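Alpha/beta hydrolase (Streptomyces albidoflavus, PDB 6KSU) probably releases non-ribosomal peptides by macrolactamization, acting as a stand-alone cyclase of the penicillin-binding-protein type that couples residues of opposite chirality. Local coordinates at residues A[132-137]-A[177-182]. Numbering follows the deposited sequence.
Sequences LSHTAG and TGYCLL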
ATOM      1  N   LEU A 132     -11.472  -3.166   3.899  1.00 18.24           N
ATOM      2  CA  LEU A 132     -10.193  -3.041   4.595  1.00 23.45           C
ATOM      3  C   LEU A 132      -9.164  -4.039   4.082  1.00 23.21           C
ATOM      4  O   LEU A 132      -7.959  -3.735   4.027  1.00 19.99           O
ATOM      5  CB  LEU A 132     -10.392  -3.252   6.108  1.00 20.97           C
ATOM      6  CG  LEU A 132     -10.700  -2.082   7.067  1.00 26.90           C
ATOM      7  CD1 LEU A 132      -9.651  -0.967   7.020  1.00 19.25           C
ATOM      8  CD2 LEU A 132     -12.035  -1.472   6.862  1.00 32.19           C
ATOM      9  N   SER A 133      -9.622  -5.229   3.699  1.00 16.95           N
ATOM     10  CA  SER A 133      -8.762  -6.361   3.411  1.00 22.13           C
ATOM     11  C   SER A 133      -8.592  -6.584   1.922  1.00 18.71           C
ATOM     12  O   SER A 133      -7.938  -7.552   1.523  1.00 16.04           O
ATOM     13  CB  SER A 133      -9.320  -7.627   4.080  1.00 23.93           C
ATOM     14  OG  SER A 133     -10.644  -7.906   3.650  1.00 22.32           O
ATOM     15  N   HIS A 134      -9.183  -5.718   1.103  1.00 17.47           N
ATOM     16  CA  HIS A 134      -9.132  -5.845  -0.349  1.00 20.43           C
ATOM     17  C   HIS A 134      -9.791  -7.144  -0.819  1.00 22.56           C
ATOM     18  O   HIS A 134      -9.368  -7.766  -1.797  1.00 20.02           O
ATOM     19  CB  HIS A 134      -7.693  -5.738  -0.873  1.00 21.42           C
ATOM     20  CG  HIS A 134      -7.021  -4.444  -0.528  1.00 18.68           C
ATOM     21  ND1 HIS A 134      -7.242  -3.278  -1.234  1.00 22.86           N
ATOM     22  CD2 HIS A 134      -6.146  -4.128   0.455  1.00 18.87           C
ATOM     23  CE1 HIS A 134      -6.539  -2.300  -0.697  1.00 22.02           C
ATOM     24  NE2 HIS A 134      -5.858  -2.792   0.324  1.00 21.19           N
ATOM     25  N   THR A 135     -10.836  -7.582  -0.133  1.00 24.76           N
ATOM     26  CA  THR A 135     -11.526  -8.797  -0.541  1.00 22.71           C
ATOM     27  C   THR A 135     -12.960  -8.497  -0.940  1.00 24.79           C
ATOM     28  O   THR A 135     -13.831  -9.352  -0.811  1.00 32.96           O
ATOM     29  CB  THR A 135     -11.500  -9.845   0.571  1.00 26.38           C
ATOM     30  OG1 THR A 135     -11.968  -9.260   1.785  1.00 26.78           O
ATOM     31  CG2 THR A 135     -10.109 -10.407   0.773  1.00 22.70           C
ATOM     32  N   ALA A 136     -13.239  -7.283  -1.394  1.00 21.82           N
ATOM     33  CA  ALA A 136     -14.610  -6.930  -1.717  1.00 23.77           C
ATOM     34  C   ALA A 136     -14.925  -7.063  -3.198  1.00 29.49           C
ATOM     35  O   ALA A 136     -16.087  -6.884  -3.587  1.00 27.72           O
ATOM     36  CB  ALA A 136     -14.930  -5.510  -1.255  1.00 21.75           C
ATOM     37  N   GLY A 137     -13.936  -7.377  -4.028  1.00 28.22           N
ATOM     38  CA  GLY A 137     -14.196  -7.487  -5.442  1.00 30.88           C
ATOM     39  C   GLY A 137     -14.308  -6.169  -6.165  1.00 34.29           C
ATOM     40  O   GLY A 137     -14.772  -6.145  -7.309  1.00 39.19           O
ATOM     41  N   THR A 177      -9.715   2.090  -4.981  1.00 22.52           N
ATOM     42  CA  THR A 177     -11.117   2.480  -4.956  1.00 22.54           C
ATOM     43  C   THR A 177     -11.827   1.909  -3.740  1.00 21.43           C
ATOM     44  O   THR A 177     -12.700   2.564  -3.154  1.00 23.78           O
ATOM     45  CB  THR A 177     -11.780   2.003  -6.245  1.00 26.27           C
ATOM     46  OG1 THR A 177     -11.000   2.465  -7.357  1.00 29.07           O
ATOM     47  CG2 THR A 177     -13.212   2.523  -6.353  1.00 25.54           C
ATOM     48  N   GLY A 178     -11.466   0.691  -3.344  1.00 19.71           N
ATOM     49  CA  GLY A 178     -12.026   0.144  -2.124  1.00 21.76           C
ATOM     50  C   GLY A 178     -11.792   1.056  -0.934  1.00 23.46           C
ATOM     51  O   GLY A 178     -12.678   1.241  -0.089  1.00 21.23           O
ATOM     52  N   TYR A 179     -10.615   1.670  -0.868  1.00 25.02           N
ATOM     53  CA  TYR A 179     -10.366   2.538   0.265  1.00 23.23           C
ATOM     54  C   TYR A 179     -11.004   3.902   0.072  1.00 22.30           C
ATOM     55  O   TYR A 179     -11.423   4.520   1.053  1.00 21.89           O
ATOM     56  CB  TYR A 179      -8.872   2.637   0.535  1.00 20.61           C
ATOM     57  CG  TYR A 179      -8.431   1.605   1.555  1.00 22.43           C
ATOM     58  CD1 TYR A 179      -8.024   1.989   2.835  1.00 15.78           C
ATOM     59  CD2 TYR A 179      -8.449   0.242   1.249  1.00 20.01           C
ATOM     60  CE1 TYR A 179      -7.628   1.051   3.769  1.00 16.48           C
ATOM     61  CE2 TYR A 179      -8.057  -0.711   2.192  1.00 20.30           C
ATOM     62  CZ  TYR A 179      -7.642  -0.288   3.445  1.00 21.34           C
ATOM     63  OH  TYR A 179      -7.246  -1.202   4.380  1.00 24.03           O
ATOM     64  N   CYS A 180     -11.154   4.353  -1.173  1.00 20.33           N
ATOM     65  CA  CYS A 180     -11.910   5.578  -1.394  1.00 22.43           C
ATOM     66  C   CYS A 180     -13.355   5.409  -0.948  1.00 26.68           C
ATOM     67  O   CYS A 180     -13.966   6.352  -0.431  1.00 27.72           O
ATOM     68  CB  CYS A 180     -11.821   5.983  -2.858  1.00 24.28           C
ATOM     69  SG  CYS A 180     -10.107   6.306  -3.385  1.00 31.55           S
ATOM     70  N   LEU A 181     -13.909   4.203  -1.108  1.00 25.61           N
ATOM     71  CA  LEU A 181     -15.221   3.915  -0.533  1.00 26.77           C
ATOM     72  C   LEU A 181     -15.181   3.944   0.986  1.00 28.81           C
ATOM     73  O   LEU A 181     -16.177   4.303   1.625  1.00 25.08           O
ATOM     74  CB  LEU A 181     -15.732   2.556  -1.007  1.00 25.86           C
ATOM     75  CG  LEU A 181     -16.246   2.480  -2.437  1.00 31.71           C
ATOM     76  CD1 LEU A 181     -16.461   1.021  -2.845  1.00 31.62           C
ATOM     77  CD2 LEU A 181     -17.528   3.293  -2.565  1.00 34.08           C
ATOM     78  N   LEU A 182     -14.050   3.568   1.587  1.00 24.44           N
ATOM     79  CA  LEU A 182     -13.946   3.694   3.033  1.00 24.91           C
ATOM     80  C   LEU A 182     -14.028   5.158   3.460  1.00 27.81           C
ATOM     81  O   LEU A 182     -14.542   5.463   4.545  1.00 25.47           O
ATOM     82  CB  LEU A 182     -12.662   3.028   3.517  1.00 23.04           C
ATOM     83  CG  LEU A 182     -12.716   1.493   3.591  1.00 24.60           C
ATOM     84  CD1 LEU A 182     -11.340   0.859   3.812  1.00 17.91           C
ATOM     85  CD2 LEU A 182     -13.704   1.058   4.691  1.00 24.05           C
TER
HETATM   86  O   HOH W   1      -4.406  -1.894   2.759  1.00 14.52           O
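Tyr179, on helix 176-189, reaches across to the last turn of helix 128-132 and gives its hydroxyl proton to the carbonyl of Leu132. From CB its ring runs out so that CD2 lies 3.7 Å from His134 CE1, and CE2 comes 3.6 Å from His134 NE2. CZ then passes beside the carbonyl, and the tip OH meets Leu132 O at 2.7 Å. That oxygen accepts in the carbonyl plane on a lone pair, at a C=O...OH angle of 119°. One ring face of Tyr179 carries Leu182 CD1, 3.5 Å above the ring centre, while Leu132 CD1 lies 3.6 Å from Tyr179 OH. The two leucines also meet each other, Leu132 CD2 touching Leu182 CD2 at 3.7 Å. His134, whose positive phi belongs to a Schellman motif ending helix 128-132, turns CG beside its own backbone N (chi1 -59°) and sets its ring near parallel to Tyr179, planes 25° apart but slid so that they barely overlap. A water in the plane of the imidazole joins His134 NE2 and gives a weak bond to Tyr179 OH. Tyr174 stacks on His134, and Tyr179 also touches Lys86 of the probable SxxK motif of this beta-lactamase-like domain. The hydroxyl thus donates to the carbonyl of buried Leu132 and only weakly accepts from the water; the first bond, with Leu182 CD1 over one face, fixes the hydroxyl end of the ring.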